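Long-range contacts in amide synthase (Vibrio cholerae, PDB 1L5A), which serves as a nonribosomal peptide synthetase condensation enzyme of vibriobactin biosynthesis, probably joining an acyl group to an amine through an amide bond: residues F8-H12 against S98-D102; L211-L215 against E373-D377; A240-L244 against Y294-S298; A359-N363 against A383-Q387. All coordinates share one frame; numbering follows the deposited sequence.

Contact 1: F8-H12 against S98-D102; sequences FWQRH and STLID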
loop_
_atom_site.group_PDB
_atom_site.type_symbol
_atom_site.label_atom_id
_atom_site.label_comp_id
_atom_site.label_asym_id
_atom_site.label_seq_id
_atom_site.Cartn_x
_atom_site.Cartn_y
_atom_site.Cartn_z
ATOM N N PHE A 8 -4.932 17.934 24.435
ATOM C CA PHE A 8 -4.572 17.629 25.820
ATOM C C PHE A 8 -3.742 18.772 26.381
ATOM O O PHE A 8 -3.914 19.196 27.522
ATOM C CB PHE A 8 -3.781 16.313 25.929
ATOM C CG PHE A 8 -4.609 15.095 25.657
ATOM C CD1 PHE A 8 -4.526 14.438 24.441
ATOM C CD2 PHE A 8 -5.527 14.642 26.594
ATOM C CE1 PHE A 8 -5.351 13.343 24.154
ATOM C CE2 PHE A 8 -6.360 13.548 26.317
ATOM C CZ PHE A 8 -6.270 12.897 25.091
ATOM N N TRP A 9 -2.846 19.271 25.554
ATOM C CA TRP A 9 -1.972 20.346 25.949
ATOM C C TRP A 9 -2.778 21.588 26.312
ATOM O O TRP A 9 -2.481 22.264 27.301
ATOM C CB TRP A 9 -0.999 20.647 24.810
ATOM C CG TRP A 9 -0.240 21.900 25.013
ATOM C CD1 TRP A 9 -0.424 23.081 24.361
ATOM C CD2 TRP A 9 0.806 22.123 25.968
ATOM N NE1 TRP A 9 0.444 24.028 24.851
ATOM C CE2 TRP A 9 1.212 23.464 25.835
ATOM C CE3 TRP A 9 1.433 21.319 26.923
ATOM C CZ2 TRP A 9 2.217 24.019 26.617
ATOM C CZ3 TRP A 9 2.427 21.867 27.700
ATOM C CH2 TRP A 9 2.814 23.207 27.542
ATOM N N GLN A 10 -3.796 21.893 25.507
ATOM C CA GLN A 10 -4.625 23.054 25.765
ATOM C C GLN A 10 -5.437 22.869 27.047
ATOM O O GLN A 10 -5.450 23.761 27.904
ATOM C CB GLN A 10 -5.520 23.327 24.560
ATOM C CG GLN A 10 -4.798 24.116 23.489
ATOM C CD GLN A 10 -5.093 23.618 22.087
ATOM O OE1 GLN A 10 -4.346 23.926 21.149
ATOM N NE2 GLN A 10 -6.185 22.845 21.926
ATOM N N ARG A 11 -6.091 21.718 27.202
ATOM C CA ARG A 11 -6.850 21.469 28.427
ATOM C C ARG A 11 -5.958 21.778 29.647
ATOM O O ARG A 11 -6.413 22.341 30.646
ATOM C CB ARG A 11 -7.323 20.014 28.484
ATOM C CG ARG A 11 -8.644 19.758 27.784
ATOM C CD ARG A 11 -8.804 18.312 27.307
ATOM N NE ARG A 11 -9.029 17.339 28.373
ATOM C CZ ARG A 11 -10.198 17.127 28.967
ATOM N NH1 ARG A 11 -11.265 17.821 28.611
ATOM N NH2 ARG A 11 -10.306 16.206 29.912
ATOM N N HIS A 12 -4.681 21.431 29.548
ATOM C CA HIS A 12 -3.754 21.675 30.636
ATOM C C HIS A 12 -3.499 23.158 30.864
ATOM O O HIS A 12 -3.317 23.604 31.997
ATOM C CB HIS A 12 -2.425 20.992 30.351
ATOM C CG HIS A 12 -1.384 21.254 31.389
ATOM N ND1 HIS A 12 -1.336 20.566 32.582
ATOM C CD2 HIS A 12 -0.363 22.142 31.422
ATOM C CE1 HIS A 12 -0.326 21.017 33.305
ATOM N NE2 HIS A 12 0.280 21.973 32.624
ATOM N N SER A 98 0.590 17.699 39.053
ATOM C CA SER A 98 0.546 17.258 37.670
ATOM C C SER A 98 0.838 18.333 36.625
ATOM O O SER A 98 0.142 18.416 35.607
ATOM C CB SER A 98 -0.809 16.597 37.373
ATOM O OG SER A 98 -1.898 17.400 37.790
ATOM N N THR A 99 1.863 19.151 36.873
ATOM C CA THR A 99 2.245 20.188 35.919
ATOM C C THR A 99 2.781 19.468 34.687
ATOM O O THR A 99 3.053 18.274 34.736
ATOM C CB THR A 99 3.349 21.098 36.476
ATOM O OG1 THR A 99 2.882 21.736 37.673
ATOM C CG2 THR A 99 3.743 22.157 35.439
ATOM N N LEU A 100 2.926 20.182 33.579
ATOM C CA LEU A 100 3.422 19.558 32.368
ATOM C C LEU A 100 4.689 20.215 31.889
ATOM O O LEU A 100 5.495 19.583 31.211
ATOM C CB LEU A 100 2.378 19.633 31.250
ATOM C CG LEU A 100 1.333 18.527 31.125
ATOM C CD1 LEU A 100 0.548 18.730 29.844
ATOM C CD2 LEU A 100 2.005 17.176 31.101
ATOM N N ILE A 101 4.866 21.489 32.223
ATOM C CA ILE A 101 6.054 22.205 31.780
ATOM C C ILE A 101 7.319 21.656 32.437
ATOM O O ILE A 101 7.369 21.448 33.645
ATOM C CB ILE A 101 5.973 23.737 32.083
ATOM C CG1 ILE A 101 4.653 24.318 31.582
ATOM C CG2 ILE A 101 7.128 24.477 31.377
ATOM C CD1 ILE A 101 4.540 24.379 30.082
ATOM N N ASP A 102 8.325 21.407 31.613
ATOM C CA ASP A 102 9.613 20.919 32.069
ATOM C C ASP A 102 9.595 19.859 33.180
ATOM O O ASP A 102 10.533 19.783 33.969
ATOM C CB ASP A 102 10.446 22.123 32.505
ATOM C CG ASP A 102 10.502 23.204 31.433
ATOM O OD1 ASP A 102 11.009 22.944 30.314
ATOM O OD2 ASP A 102 10.021 24.323 31.711
#
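His12 and Leu100 are the heart of this contact. Leu100 lies over one face of the imidazole: its CB stands 3.6 Å from the His12 ring centroid, 19° off the ring normal and displaced toward the rim, a CH-pi contact. Its CD1 runs back along the ring to CG of His12 at 3.5 Å, the leucine chain heading against the direction of the histidine's own CB-CG bond. At the far edge of the imidazole, close to its plane, CE1 of His12 meets the carbonyl O of Ser98 at 3.5 Å. One helical turn back, Trp9 adds the benzene end of its indole. CE3 of Trp9 touches Leu100 CD1 at 4.0 Å, while CD1 of Ile101 comes up to the CH2 edge near the ring plane. Both aromatic residues reach across because CG is trans to the backbone N (chi1 169° in Trp9, 177° in His12), which throws the rings off the same side of the helix.

Farther out, Leu100 also packs on Ile105 and on His125, and Phe8 meets the ring of His126, the planes being nearly parallel. Arg11 forms a salt bridge with Asp21. Those two histidines open the HHxxxDG signature of condensation domains, so this helix-on-loop packing of helix 6-14 borders the active-site motif of the family.

Contact 2: L211-L215 against E373-D377; sequences LSYTL and ELCLD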
loop_
_atom_site.group_PDB
_atom_site.type_symbol
_atom_site.label_atom_id
_atom_site.label_comp_id
_atom_site.label_asym_id
_atom_site.label_seq_id
_atom_site.Cartn_x
_atom_site.Cartn_y
_atom_site.Cartn_z
ATOM N N LEU A 211 -22.501 1.717 36.583
ATOM C CA LEU A 211 -23.113 0.457 36.971
ATOM C C LEU A 211 -22.552 -0.615 36.052
ATOM O O LEU A 211 -22.328 -0.364 34.868
ATOM C CB LEU A 211 -24.623 0.522 36.798
ATOM C CG LEU A 211 -25.409 -0.248 37.849
ATOM C CD1 LEU A 211 -25.320 0.522 39.173
ATOM C CD2 LEU A 211 -26.861 -0.411 37.405
ATOM N N SER A 212 -22.328 -1.807 36.596
ATOM C CA SER A 212 -21.779 -2.906 35.816
ATOM C C SER A 212 -22.736 -4.076 35.765
ATOM O O SER A 212 -23.296 -4.473 36.788
ATOM C CB SER A 212 -20.453 -3.376 36.415
ATOM O OG SER A 212 -19.507 -2.320 36.466
ATOM N N TYR A 213 -22.922 -4.616 34.565
ATOM C CA TYR A 213 -23.786 -5.763 34.356
ATOM C C TYR A 213 -22.983 -6.849 33.656
ATOM O O TYR A 213 -22.438 -6.631 32.576
ATOM C CB TYR A 213 -24.994 -5.380 33.510
ATOM C CG TYR A 213 -25.786 -6.571 32.997
ATOM C CD1 TYR A 213 -26.351 -7.499 33.876
ATOM C CD2 TYR A 213 -25.992 -6.756 31.630
ATOM C CE1 TYR A 213 -27.106 -8.579 33.401
ATOM C CE2 TYR A 213 -26.741 -7.828 31.146
ATOM C CZ TYR A 213 -27.295 -8.733 32.033
ATOM O OH TYR A 213 -28.045 -9.780 31.541
ATOM N N THR A 214 -22.899 -8.017 34.284
ATOM C CA THR A 214 -22.151 -9.128 33.711
ATOM C C THR A 214 -23.035 -9.907 32.753
ATOM O O THR A 214 -24.111 -10.386 33.123
ATOM C CB THR A 214 -21.630 -10.089 34.802
ATOM O OG1 THR A 214 -20.719 -9.389 35.666
ATOM C CG2 THR A 214 -20.909 -11.264 34.170
ATOM N N LEU A 215 -22.571 -10.020 31.512
ATOM C CA LEU A 215 -23.307 -10.733 30.486
ATOM C C LEU A 215 -23.327 -12.224 30.751
ATOM O O LEU A 215 -22.318 -12.826 31.124
ATOM C CB LEU A 215 -22.692 -10.468 29.113
ATOM C CG LEU A 215 -22.757 -9.001 28.691
ATOM C CD1 LEU A 215 -21.964 -8.806 27.422
ATOM C CD2 LEU A 215 -24.207 -8.584 28.489
ATOM N N GLU A 373 -15.339 -14.024 31.064
ATOM C CA GLU A 373 -16.358 -13.167 31.632
ATOM C C GLU A 373 -16.317 -11.859 30.859
ATOM O O GLU A 373 -15.245 -11.307 30.604
ATOM C CB GLU A 373 -16.095 -12.918 33.117
ATOM C CG GLU A 373 -17.120 -12.011 33.771
ATOM C CD GLU A 373 -16.860 -11.804 35.249
ATOM O OE1 GLU A 373 -15.675 -11.680 35.630
ATOM O OE2 GLU A 373 -17.839 -11.751 36.026
ATOM N N LEU A 374 -17.492 -11.384 30.466
ATOM C CA LEU A 374 -17.613 -10.140 29.725
ATOM C C LEU A 374 -18.610 -9.247 30.441
ATOM O O LEU A 374 -19.791 -9.588 30.553
ATOM C CB LEU A 374 -18.111 -10.417 28.312
ATOM C CG LEU A 374 -18.285 -9.192 27.423
ATOM C CD1 LEU A 374 -16.921 -8.599 27.097
ATOM C CD2 LEU A 374 -19.015 -9.598 26.163
ATOM N N CYS A 375 -18.138 -8.102 30.924
ATOM C CA CYS A 375 -19.010 -7.165 31.632
ATOM C C CYS A 375 -19.274 -5.885 30.836
ATOM O O CYS A 375 -18.479 -5.492 29.977
ATOM C CB CYS A 375 -18.409 -6.800 32.993
ATOM S SG CYS A 375 -18.015 -8.236 33.996
ATOM N N LEU A 376 -20.415 -5.264 31.121
ATOM C CA LEU A 376 -20.818 -4.025 30.481
ATOM C C LEU A 376 -20.870 -2.957 31.551
ATOM O O LEU A 376 -21.503 -3.147 32.583
ATOM C CB LEU A 376 -22.206 -4.158 29.853
ATOM C CG LEU A 376 -22.901 -2.818 29.540
ATOM C CD1 LEU A 376 -22.063 -2.012 28.572
ATOM C CD2 LEU A 376 -24.274 -3.058 28.953
ATOM N N ASP A 377 -20.194 -1.843 31.315
ATOM C CA ASP A 377 -20.194 -0.748 32.267
ATOM C C ASP A 377 -20.874 0.440 31.620
ATOM O O ASP A 377 -20.445 0.889 30.555
ATOM C CB ASP A 377 -18.774 -0.342 32.640
ATOM C CG ASP A 377 -17.967 -1.483 33.205
ATOM O OD1 ASP A 377 -18.538 -2.313 33.945
ATOM O OD2 ASP A 377 -16.749 -1.534 32.919
#
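Leu211 meets the neighbouring strand through its backbone: its O takes a CA-H...O contact from Asp377 CA at 3.4 Å. Ser212 follows, in a non-hydrogen-bonded antiparallel pair with Asp377, and here the side chains supply the bond. OG of Ser212 donates to OD1 of Asp377 at 2.7 Å, approaching from above the carboxylate plane. In both residues the first torsion places the outer group beside the backbone N (chi1 -58° and -57°), and this brings hydroxyl and carboxylate together. OD1 also has a salt bridge with Arg367, so it is gripped by two partners.

Tyr213 and Leu376 form the hydrogen-bonded pair. N of Tyr213 reaches O of Leu376 at 2.8 Å, and N of Leu376 returns a bond of 2.8 Å to O of Tyr213. Their side chains share the face opposite Ser212. Thr214 and Cys375 make a second non-hydrogen-bonded pair, on the same face as Ser212 and Asp377; CG2 of Thr214 lies against Glu373 OE2 at 3.6 Å, the glutamate chain running across the threonine methyl. Leu215 finishes the pairing: its N donates to Leu374 O at 3.0 Å, and the two leucines run alongside each other, CD1 of Leu215 on CD2 of Leu374.

Strand 208-214 is the edge strand, within this chain, of a four-stranded mixed sheet, and strand 374-381 pairs on its other side with 362-368. Helix 387-409 covers the Tyr213 and Leu376 face, Pro398 receiving Tyr213 and Phe397 receiving Leu376, while helix 217-229 packs on Leu374 through Leu223.

Contact 3: A240-L244 against Y294-S298; sequences ALCAL and YLKQS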
loop_
_atom_site.group_PDB
_atom_site.type_symbol
_atom_site.label_atom_id
_atom_site.label_comp_id
_atom_site.label_asym_id
_atom_site.label_seq_id
_atom_site.Cartn_x
_atom_site.Cartn_y
_atom_site.Cartn_z
ATOM N N ALA A 240 -21.923 -3.024 16.651
ATOM C CA ALA A 240 -23.087 -3.112 15.772
ATOM C C ALA A 240 -24.320 -3.321 16.635
ATOM O O ALA A 240 -25.291 -2.570 16.519
ATOM C CB ALA A 240 -22.918 -4.276 14.790
ATOM N N LEU A 241 -24.273 -4.339 17.500
ATOM C CA LEU A 241 -25.372 -4.639 18.417
ATOM C C LEU A 241 -25.701 -3.416 19.265
ATOM O O LEU A 241 -26.860 -3.090 19.468
ATOM C CB LEU A 241 -25.018 -5.805 19.345
ATOM C CG LEU A 241 -25.128 -7.210 18.751
ATOM C CD1 LEU A 241 -24.629 -8.228 19.764
ATOM C CD2 LEU A 241 -26.584 -7.502 18.364
ATOM N N CYS A 242 -24.677 -2.736 19.759
ATOM C CA CYS A 242 -24.903 -1.553 20.564
ATOM C C CYS A 242 -25.645 -0.504 19.746
ATOM O O CYS A 242 -26.538 0.168 20.257
ATOM C CB CYS A 242 -23.580 -0.979 21.065
ATOM S SG CYS A 242 -23.770 0.599 21.921
ATOM N N ALA A 243 -25.288 -0.356 18.475
ATOM C CA ALA A 243 -25.973 0.632 17.642
ATOM C C ALA A 243 -27.426 0.215 17.392
ATOM O O ALA A 243 -28.319 1.061 17.324
ATOM C CB ALA A 243 -25.251 0.805 16.326
ATOM N N LEU A 244 -27.656 -1.084 17.238
ATOM C CA LEU A 244 -29.010 -1.591 17.018
ATOM C C LEU A 244 -29.839 -1.191 18.236
ATOM O O LEU A 244 -30.942 -0.651 18.116
ATOM C CB LEU A 244 -29.000 -3.121 16.892
ATOM C CG LEU A 244 -30.356 -3.798 16.649
ATOM C CD1 LEU A 244 -31.030 -3.186 15.416
ATOM C CD2 LEU A 244 -30.161 -5.300 16.461
ATOM N N TYR A 294 -28.050 -6.450 9.230
ATOM C CA TYR A 294 -27.688 -5.310 10.059
ATOM C C TYR A 294 -26.232 -5.434 10.512
ATOM O O TYR A 294 -25.425 -4.523 10.322
ATOM C CB TYR A 294 -28.601 -5.214 11.282
ATOM C CG TYR A 294 -28.536 -3.855 11.937
ATOM C CD1 TYR A 294 -29.229 -2.776 11.397
ATOM C CD2 TYR A 294 -27.726 -3.630 13.063
ATOM C CE1 TYR A 294 -29.121 -1.496 11.958
ATOM C CE2 TYR A 294 -27.607 -2.354 13.629
ATOM C CZ TYR A 294 -28.307 -1.292 13.071
ATOM O OH TYR A 294 -28.187 -0.026 13.596
ATOM N N LEU A 295 -25.899 -6.568 11.113
ATOM C CA LEU A 295 -24.537 -6.794 11.567
ATOM C C LEU A 295 -23.526 -6.665 10.406
ATOM O O LEU A 295 -22.568 -5.878 10.492
ATOM C CB LEU A 295 -24.437 -8.173 12.229
ATOM C CG LEU A 295 -25.335 -8.362 13.463
ATOM C CD1 LEU A 295 -25.043 -9.715 14.147
ATOM C CD2 LEU A 295 -25.085 -7.210 14.445
ATOM N N LYS A 296 -23.746 -7.413 9.320
ATOM C CA LYS A 296 -22.846 -7.360 8.170
ATOM C C LYS A 296 -22.632 -5.943 7.669
ATOM O O LYS A 296 -21.496 -5.505 7.513
ATOM C CB LYS A 296 -23.369 -8.232 7.038
ATOM N N GLN A 297 -23.715 -5.219 7.419
ATOM C CA GLN A 297 -23.610 -3.848 6.922
ATOM C C GLN A 297 -23.041 -2.850 7.945
ATOM O O GLN A 297 -22.479 -1.813 7.571
ATOM C CB GLN A 297 -24.973 -3.378 6.404
ATOM C CG GLN A 297 -25.399 -4.100 5.121
ATOM C CD GLN A 297 -26.865 -3.894 4.757
ATOM O OE1 GLN A 297 -27.281 -2.794 4.361
ATOM N NE2 GLN A 297 -27.660 -4.959 4.895
ATOM N N SER A 298 -23.187 -3.147 9.233
ATOM C CA SER A 298 -22.636 -2.260 10.245
ATOM C C SER A 298 -21.133 -2.492 10.232
ATOM O O SER A 298 -20.341 -1.535 10.203
ATOM C CB SER A 298 -23.213 -2.581 11.625
ATOM O OG SER A 298 -24.533 -2.082 11.727
#
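Tyr294 is the large bump here, pushed from helix 291-307 into the hollow that Ala240, Ala243 and Leu244 leave on the surface of the other helix. CG lies trans to the tyrosine N (chi1 -163°), which sends the ring out across the gap. Leu244 covers one face: its CD1 sits over the middle of the Tyr294 ring, 4.0 Å from the centroid and only 10° off the normal, a CH-pi contact. Beside it, CB of Leu244 presses on CE2 of Tyr294 at 3.6 Å. The same ring carbon has the carbonyl O of Ala240 at its edge, in the ring plane. Ser298 OG lies above the opposite face, toward the rim, so the phenol is clasped from both sides.

The second bump is the methyl of Ala240. It fits between Ser298 and Leu295, with CB of Ala240 3.6 Å from CB of Ser298 and 3.7 Å from CD2 of Leu295. Leu241 closes this end more loosely, its CD2 lying 4.2 Å from the CD2 of Leu295. Small residues at this crossing let the CA atoms of Ala240 and Ser298 come within 5.6 Å, although the segment axes pass 9.8 Å apart at their closest, at 115°.

All the touching residues are buried, and what joins the two helices is carbon packing. The polar side-chain ends find their partners other than across the helix pair: Ser298 OG donates to Tyr294 O within its helix at 3.0 Å, and Tyr294 OH is hydrogen-bonded to the backbone O of Leu284. Shape rather than polar pairing therefore probably sets how helices 234-249 and 291-307 meet.

Contact 4: A359-N363 against A383-Q387; sequences AEGIN and ASYPQ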
loop_
_atom_site.group_PDB
_atom_site.type_symbol
_atom_site.label_atom_id
_atom_site.label_comp_id
_atom_site.label_asym_id
_atom_site.label_seq_id
_atom_site.Cartn_x
_atom_site.Cartn_y
_atom_site.Cartn_z
ATOM N N ALA A 359 -14.828 11.581 32.158
ATOM C CA ALA A 359 -16.069 11.088 31.577
ATOM C C ALA A 359 -16.884 12.236 30.995
ATOM O O ALA A 359 -17.094 13.249 31.657
ATOM C CB ALA A 359 -16.882 10.350 32.649
ATOM N N GLU A 360 -17.335 12.086 29.755
ATOM C CA GLU A 360 -18.139 13.122 29.130
ATOM C C GLU A 360 -19.293 12.417 28.417
ATOM O O GLU A 360 -19.078 11.447 27.702
ATOM C CB GLU A 360 -17.281 13.918 28.152
ATOM C CG GLU A 360 -17.707 15.365 27.976
ATOM C CD GLU A 360 -16.665 16.200 27.225
ATOM O OE1 GLU A 360 -15.488 16.218 27.663
ATOM O OE2 GLU A 360 -17.025 16.838 26.202
ATOM N N GLY A 361 -20.517 12.888 28.630
ATOM C CA GLY A 361 -21.663 12.253 28.005
ATOM C C GLY A 361 -21.919 10.887 28.617
ATOM O O GLY A 361 -21.686 10.680 29.802
ATOM N N ILE A 362 -22.438 9.954 27.831
ATOM C CA ILE A 362 -22.666 8.619 28.343
ATOM C C ILE A 362 -21.702 7.685 27.603
ATOM O O ILE A 362 -21.405 7.877 26.423
ATOM C CB ILE A 362 -24.111 8.171 28.131
ATOM C CG1 ILE A 362 -24.344 6.846 28.873
ATOM C CG2 ILE A 362 -24.397 8.034 26.648
ATOM C CD1 ILE A 362 -25.742 6.321 28.800
ATOM N N ASN A 363 -21.208 6.680 28.312
ATOM C CA ASN A 363 -20.229 5.743 27.771
ATOM C C ASN A 363 -20.629 4.276 28.024
ATOM O O ASN A 363 -21.019 3.905 29.140
ATOM C CB ASN A 363 -18.891 6.047 28.444
ATOM C CG ASN A 363 -17.721 5.336 27.803
ATOM O OD1 ASN A 363 -16.944 5.946 27.057
ATOM N ND2 ASN A 363 -17.571 4.043 28.096
ATOM N N ALA A 383 -22.725 15.949 34.749
ATOM C CA ALA A 383 -22.527 17.358 34.429
ATOM C C ALA A 383 -22.643 17.616 32.921
ATOM O O ALA A 383 -22.627 18.761 32.476
ATOM C CB ALA A 383 -21.163 17.810 34.922
ATOM N N SER A 384 -22.744 16.555 32.133
ATOM C CA SER A 384 -22.858 16.717 30.686
ATOM C C SER A 384 -23.757 15.645 30.075
ATOM O O SER A 384 -23.711 15.402 28.868
ATOM C CB SER A 384 -21.475 16.645 30.028
ATOM O OG SER A 384 -20.887 15.362 30.223
ATOM N N TYR A 385 -24.560 14.990 30.910
ATOM C CA TYR A 385 -25.458 13.955 30.420
ATOM C C TYR A 385 -26.546 13.763 31.465
ATOM O O TYR A 385 -26.261 13.564 32.631
ATOM C CB TYR A 385 -24.702 12.650 30.192
ATOM C CG TYR A 385 -25.534 11.631 29.468
ATOM C CD1 TYR A 385 -25.728 11.716 28.084
ATOM C CD2 TYR A 385 -26.200 10.628 30.167
ATOM C CE1 TYR A 385 -26.575 10.823 27.413
ATOM C CE2 TYR A 385 -27.054 9.735 29.502
ATOM C CZ TYR A 385 -27.231 9.845 28.125
ATOM O OH TYR A 385 -28.061 8.971 27.464
ATOM N N PRO A 386 -27.818 13.821 31.052
ATOM C CA PRO A 386 -28.957 13.667 31.967
ATOM C C PRO A 386 -28.994 12.366 32.749
ATOM O O PRO A 386 -28.970 11.281 32.174
ATOM C CB PRO A 386 -30.153 13.838 31.048
ATOM C CG PRO A 386 -29.634 13.307 29.744
ATOM C CD PRO A 386 -28.279 13.919 29.659
ATOM N N GLN A 387 -29.067 12.493 34.069
ATOM C CA GLN A 387 -29.102 11.331 34.939
ATOM C C GLN A 387 -30.215 10.341 34.659
ATOM O O GLN A 387 -29.997 9.137 34.741
ATOM C CB GLN A 387 -29.191 11.741 36.409
ATOM C CG GLN A 387 -29.422 10.525 37.310
ATOM C CD GLN A 387 -29.513 10.862 38.775
ATOM O OE1 GLN A 387 -30.182 11.820 39.163
ATOM N NE2 GLN A 387 -28.855 10.059 39.608
#
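Ser384 holds its hydroxyl between its own backbone N and carbonyl carbon (chi1 63°), and Tyr385 swings its CG trans to N (chi1 -170°); together these turns aim an oxygen and a ring at the bend formed by Glu360, Gly361 and Ile362. The N-H of Gly361 points almost straight at Ser384 OG, at 3.0 Å and 174°. That hydroxyl is also hydrogen-bonded to Asp381 OD2, so the oxygen has two partners.

The Tyr385 ring turns one face to Ile362. CB of Ile362 is centred over the ring, 3.5 Å from the centroid, a CH-pi contact in which its CG2 and CD1 spread toward CE1 and CE2. CD of Pro386 backs the opposite face toward the rim, so the phenol is sandwiched. At the near end, CB of Tyr385 rests against the O of Gly361 at 3.6 Å.

Around this, Ile362 lies in strand 362-368, bonding through its N to Ser331 OG and packing on Ile378 of strand 374-381. His393 of helix 387-409 touches both Ile362 and Tyr385. Pro386 is the N-cap of that helix, so the contact pins the turn from strand 374-381 into the helix against the N-terminal part of the adjoining strand.

From the N terminus, contact 1 comes first, closing a loop of 85 residues by joining helix 6-14 to the loop before strand 107-114. Contact 2 then opens at 211-215 and shuts only at 373-377, a span of 157 residues that contains the whole of contact 3, where helices 234-249 and 291-307 meet. Contact 4 opens within that span, at 359-363, and closes beyond it at 383-387, so contacts 2 and 4 cross. Both reach the same four-stranded sheet, on neighbouring strands. Contact 1 lies on the far side of the chain's centre from contacts 2 and 3, whereas its nearest atoms come within about 5 Å of contact 4.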